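De novo designed protein Foldit4 (PDB 6WI5) is a synthetic, de novo designed alpha+beta protein of the Foldit series, with no known natural function. Local coordinates at residues V28-V39 / H51-T61. Sequence-based numbering, arbitrary orientation.
Sequences VKRESNSVEVHV and HVRIRHDDKET
Glu36 and Arg55 form a salt bridge, Glu36 OE2 lying 2.7 Å from Arg55 NH2. The carboxylate sits over one face of the guanidinium, the planes 83° apart. Arg55 bends at chi3 (-56°), which brings NH2 to the carboxylate. A leucine in place of Arg55 would probably leave the Glu36 carboxylate without this charged mate. Arg55 N donates to Glu36 O at 3.0 Å. Two residues along, His38 N donates to Arg53 O and Arg53 N to His38 O, both at 2.9 Å. Arg53 NH2 lies over the His38 ring, guanidinium and ring planes 17° apart. Near the strand end, Ser34 OG meets the His56 ring edge in a weak hydrogen bond to NE2. Val35, just before the strand, sets CG1 against Ile54 CG2 at 3.6 Å. On Ile54's face of the sheet, Val37 CG2 packs against Val52 CG1 at 3.9 Å. Helices 17-31 and 59-76 cover this apolar face. Between them, Glu31 CG rests on Thr61 CG2, while the Glu31 carboxylate bridges to Arg64 and Arg68. Asp58 OD2 caps helix 59-76, accepting from Thr61 N and OG1. Strands 36-44 and 47-56 form the edge hairpin of a ferredoxin-like fold, two helices on a four-stranded antiparallel sheet.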
loop_
_atom_site.group_PDB
_atom_site.type_symbol
_atom_site.label_atom_id
_atom_site.label_comp_id
_atom_site.label_asym_id
_atom_site.label_seq_id
_atom_site.Cartn_x
_atom_site.Cartn_y
_atom_site.Cartn_z
ATOM N N VAL A 28 6.530 4.085 -3.966
ATOM C CA VAL A 28 7.029 2.930 -4.706
ATOM C C VAL A 28 8.015 3.374 -5.779
ATOM O O VAL A 28 9.038 2.720 -6.010
ATOM C CB VAL A 28 5.853 2.136 -5.306
ATOM C CG1 VAL A 28 6.366 0.990 -6.165
ATOM C CG2 VAL A 28 4.948 1.612 -4.201
ATOM N N LYS A 29 7.725 4.495 -6.443
ATOM C CA LYS A 29 8.627 5.020 -7.463
ATOM C C LYS A 29 9.953 5.462 -6.856
ATOM O O LYS A 29 11.015 5.267 -7.460
ATOM C CB LYS A 29 7.955 6.183 -8.193
ATOM C CG LYS A 29 8.800 6.833 -9.272
ATOM C CD LYS A 29 8.201 8.169 -9.686
ATOM C CE LYS A 29 8.965 8.794 -10.841
ATOM N NZ LYS A 29 8.738 8.061 -12.116
ATOM N N ARG A 30 9.913 6.059 -5.662
ATOM C CA ARG A 30 11.141 6.513 -5.018
ATOM C C ARG A 30 12.021 5.346 -4.593
ATOM O O ARG A 30 13.250 5.475 -4.573
ATOM C CB ARG A 30 10.809 7.392 -3.811
ATOM C CG ARG A 30 10.226 8.748 -4.172
ATOM C CD ARG A 30 9.757 9.497 -2.934
ATOM N NE ARG A 30 9.319 10.852 -3.253
ATOM C CZ ARG A 30 8.790 11.695 -2.370
ATOM N NH1 ARG A 30 8.422 12.911 -2.750
ATOM N NH2 ARG A 30 8.629 11.322 -1.109
ATOM N N GLU A 31 11.417 4.206 -4.254
ATOM C CA GLU A 31 12.198 3.050 -3.822
ATOM C C GLU A 31 13.020 2.485 -4.975
ATOM O O GLU A 31 14.256 2.504 -4.941
ATOM C CB GLU A 31 11.271 1.984 -3.236
ATOM C CG GLU A 31 11.985 0.751 -2.716
ATOM C CD GLU A 31 13.077 1.082 -1.717
ATOM O OE1 GLU A 31 14.253 0.766 -1.995
ATOM O OE2 GLU A 31 12.761 1.663 -0.657
ATOM N N SER A 32 12.350 1.984 -6.009
ATOM C CA SER A 32 13.025 1.421 -7.170
ATOM C C SER A 32 12.004 1.224 -8.279
ATOM O O SER A 32 10.800 1.121 -8.026
ATOM C CB SER A 32 13.713 0.092 -6.838
ATOM O OG SER A 32 14.300 -0.481 -7.994
ATOM N N ASN A 33 12.503 1.176 -9.514
ATOM C CA ASN A 33 11.661 0.867 -10.663
ATOM C C ASN A 33 11.487 -0.631 -10.878
ATOM O O ASN A 33 10.672 -1.029 -11.716
ATOM C CB ASN A 33 12.236 1.506 -11.930
ATOM C CG ASN A 33 13.716 1.221 -12.107
ATOM O OD1 ASN A 33 14.301 0.425 -11.371
ATOM N ND2 ASN A 33 14.329 1.871 -13.089
ATOM N N SER A 34 12.233 -1.462 -10.151
ATOM C CA SER A 34 12.078 -2.908 -10.227
ATOM C C SER A 34 10.929 -3.423 -9.372
ATOM O O SER A 34 10.572 -4.601 -9.484
ATOM C CB SER A 34 13.378 -3.596 -9.804
ATOM O OG SER A 34 13.727 -3.249 -8.474
ATOM N N VAL A 35 10.344 -2.575 -8.533
ATOM C CA VAL A 35 9.267 -2.989 -7.642
ATOM C C VAL A 35 7.964 -3.064 -8.425
ATOM O O VAL A 35 7.550 -2.089 -9.064
ATOM C CB VAL A 35 9.149 -2.023 -6.454
ATOM C CG1 VAL A 35 7.908 -2.334 -5.641
ATOM C CG2 VAL A 35 10.393 -2.100 -5.580
ATOM N N GLU A 36 7.313 -4.222 -8.376
ATOM C CA GLU A 36 6.029 -4.428 -9.031
ATOM C C GLU A 36 4.907 -4.041 -8.076
ATOM O O GLU A 36 4.883 -4.488 -6.926
ATOM C CB GLU A 36 5.891 -5.888 -9.467
ATOM C CG GLU A 36 4.621 -6.224 -10.222
ATOM C CD GLU A 36 4.605 -7.666 -10.695
ATOM O OE1 GLU A 36 5.653 -8.339 -10.584
ATOM O OE2 GLU A 36 3.550 -8.127 -11.176
ATOM N N VAL A 37 3.987 -3.202 -8.547
ATOM C CA VAL A 37 2.905 -2.696 -7.709
ATOM C C VAL A 37 1.603 -2.716 -8.501
ATOM O O VAL A 37 1.583 -2.409 -9.698
ATOM C CB VAL A 37 3.215 -1.277 -7.176
ATOM C CG1 VAL A 37 3.350 -0.276 -8.321
ATOM C CG2 VAL A 37 2.151 -0.831 -6.184
ATOM N N HIS A 38 0.519 -3.103 -7.831
ATOM C CA HIS A 38 -0.825 -3.054 -8.387
ATOM C C HIS A 38 -1.763 -2.464 -7.345
ATOM O O HIS A 38 -1.678 -2.804 -6.161
ATOM C CB HIS A 38 -1.323 -4.446 -8.810
ATOM C CG HIS A 38 -0.518 -5.075 -9.904
ATOM N ND1 HIS A 38 0.612 -5.826 -9.659
ATOM C CD2 HIS A 38 -0.681 -5.069 -11.248
ATOM C CE1 HIS A 38 1.111 -6.255 -10.804
ATOM N NE2 HIS A 38 0.345 -5.809 -11.785
ATOM N N VAL A 39 -2.654 -1.580 -7.787
ATOM C CA VAL A 39 -3.576 -0.877 -6.905
ATOM C C VAL A 39 -5.001 -1.168 -7.351
ATOM O O VAL A 39 -5.307 -1.130 -8.548
ATOM C CB VAL A 39 -3.302 0.642 -6.899
ATOM C CG1 VAL A 39 -4.300 1.361 -6.006
ATOM C CG2 VAL A 39 -1.879 0.922 -6.443
ATOM N N HIS A 51 -6.614 -1.432 -2.081
ATOM C CA HIS A 51 -5.789 -2.631 -1.996
ATOM C C HIS A 51 -4.520 -2.413 -2.804
ATOM O O HIS A 51 -4.587 -2.110 -4.001
ATOM C CB HIS A 51 -6.547 -3.857 -2.505
ATOM C CG HIS A 51 -7.709 -4.249 -1.645
ATOM N ND1 HIS A 51 -7.724 -5.408 -0.899
ATOM C CD2 HIS A 51 -8.889 -3.630 -1.406
ATOM C CE1 HIS A 51 -8.869 -5.489 -0.241
ATOM N NE2 HIS A 51 -9.592 -4.424 -0.531
ATOM N N VAL A 52 -3.371 -2.565 -2.152
ATOM C CA VAL A 52 -2.066 -2.407 -2.783
ATOM C C VAL A 52 -1.327 -3.731 -2.665
ATOM O O VAL A 52 -1.131 -4.238 -1.553
ATOM C CB VAL A 52 -1.250 -1.274 -2.142
ATOM C CG1 VAL A 52 0.050 -1.061 -2.901
ATOM C CG2 VAL A 52 -2.065 0.011 -2.088
ATOM N N ARG A 53 -0.916 -4.287 -3.800
ATOM C CA ARG A 53 -0.112 -5.501 -3.831
ATOM C C ARG A 53 1.263 -5.178 -4.398
ATOM O O ARG A 53 1.371 -4.574 -5.471
ATOM C CB ARG A 53 -0.787 -6.597 -4.657
ATOM C CG ARG A 53 -0.063 -7.931 -4.589
ATOM C CD ARG A 53 -0.836 -9.030 -5.294
ATOM N NE ARG A 53 -1.052 -8.730 -6.705
ATOM C CZ ARG A 53 -0.158 -8.958 -7.662
ATOM N NH1 ARG A 53 1.021 -9.482 -7.357
ATOM N NH2 ARG A 53 -0.440 -8.656 -8.922
ATOM N N ILE A 54 2.304 -5.578 -3.676
ATOM C CA ILE A 54 3.687 -5.282 -4.032
ATOM C C ILE A 54 4.470 -6.585 -4.051
ATOM O O ILE A 54 4.386 -7.376 -3.106
ATOM C CB ILE A 54 4.325 -4.281 -3.048
ATOM C CG1 ILE A 54 3.580 -2.948 -3.081
ATOM C CG2 ILE A 54 5.790 -4.073 -3.373
ATOM C CD1 ILE A 54 4.080 -1.948 -2.064
ATOM N N ARG A 55 5.227 -6.809 -5.123
ATOM C CA ARG A 55 6.055 -7.998 -5.272
ATOM C C ARG A 55 7.503 -7.582 -5.486
ATOM O O ARG A 55 7.782 -6.674 -6.276
ATOM C CB ARG A 55 5.579 -8.867 -6.442
ATOM C CG ARG A 55 4.250 -9.570 -6.218
ATOM C CD ARG A 55 4.214 -10.889 -6.977
ATOM N NE ARG A 55 4.481 -10.708 -8.401
ATOM C CZ ARG A 55 3.617 -10.994 -9.368
ATOM N NH1 ARG A 55 2.425 -11.493 -9.069
ATOM N NH2 ARG A 55 3.946 -10.792 -10.637
ATOM N N HIS A 56 8.421 -8.246 -4.783
ATOM C CA HIS A 56 9.843 -7.962 -4.922
ATOM C C HIS A 56 10.636 -9.149 -4.396
ATOM O O HIS A 56 10.126 -9.975 -3.634
ATOM C CB HIS A 56 10.237 -6.680 -4.181
ATOM C CG HIS A 56 11.522 -6.075 -4.660
ATOM N ND1 HIS A 56 12.664 -6.053 -3.893
ATOM C CD2 HIS A 56 11.837 -5.473 -5.831
ATOM C CE1 HIS A 56 13.634 -5.458 -4.572
ATOM N NE2 HIS A 56 13.157 -5.099 -5.747
ATOM N N ASP A 57 11.902 -9.213 -4.814
ATOM C CA ASP A 57 12.789 -10.295 -4.402
ATOM C C ASP A 57 13.521 -10.006 -3.096
ATOM O O ASP A 57 13.854 -10.945 -2.363
ATOM C CB ASP A 57 13.816 -10.584 -5.503
ATOM C CG ASP A 57 13.169 -10.947 -6.829
ATOM O OD1 ASP A 57 13.265 -10.144 -7.781
ATOM O OD2 ASP A 57 12.557 -12.030 -6.914
ATOM N N ASP A 58 13.777 -8.734 -2.786
ATOM C CA ASP A 58 14.570 -8.343 -1.623
ATOM C C ASP A 58 13.635 -7.995 -0.469
ATOM O O ASP A 58 12.879 -7.022 -0.546
ATOM C CB ASP A 58 15.482 -7.167 -1.966
ATOM C CG ASP A 58 16.328 -6.720 -0.788
ATOM O OD1 ASP A 58 17.054 -7.562 -0.220
ATOM O OD2 ASP A 58 16.276 -5.522 -0.442
ATOM N N LYS A 59 13.700 -8.787 0.607
ATOM C CA LYS A 59 12.841 -8.542 1.761
ATOM C C LYS A 59 13.197 -7.237 2.464
ATOM O O LYS A 59 12.313 -6.584 3.032
ATOM C CB LYS A 59 12.923 -9.715 2.740
ATOM C CG LYS A 59 11.910 -9.651 3.876
ATOM C CD LYS A 59 11.936 -10.916 4.719
ATOM N N GLU A 60 14.471 -6.841 2.436
ATOM C CA GLU A 60 14.866 -5.567 3.031
ATOM C C GLU A 60 14.193 -4.402 2.317
ATOM O O GLU A 60 13.690 -3.470 2.957
ATOM C CB GLU A 60 16.387 -5.415 2.990
ATOM C CG GLU A 60 16.904 -4.178 3.703
ATOM C CD GLU A 60 18.372 -3.918 3.429
ATOM O OE1 GLU A 60 18.685 -3.324 2.375
ATOM O OE2 GLU A 60 19.213 -4.314 4.263
ATOM N N THR A 61 14.181 -4.437 0.982
ATOM C CA THR A 61 13.471 -3.418 0.215
ATOM C C THR A 61 11.983 -3.430 0.534
ATOM O O THR A 61 11.362 -2.371 0.691
ATOM C CB THR A 61 13.697 -3.644 -1.281
ATOM O OG1 THR A 61 15.086 -3.473 -1.589
ATOM C CG2 THR A 61 12.873 -2.671 -2.109
HETATM O O HOH W 1 2.068 -6.674 -7.746
#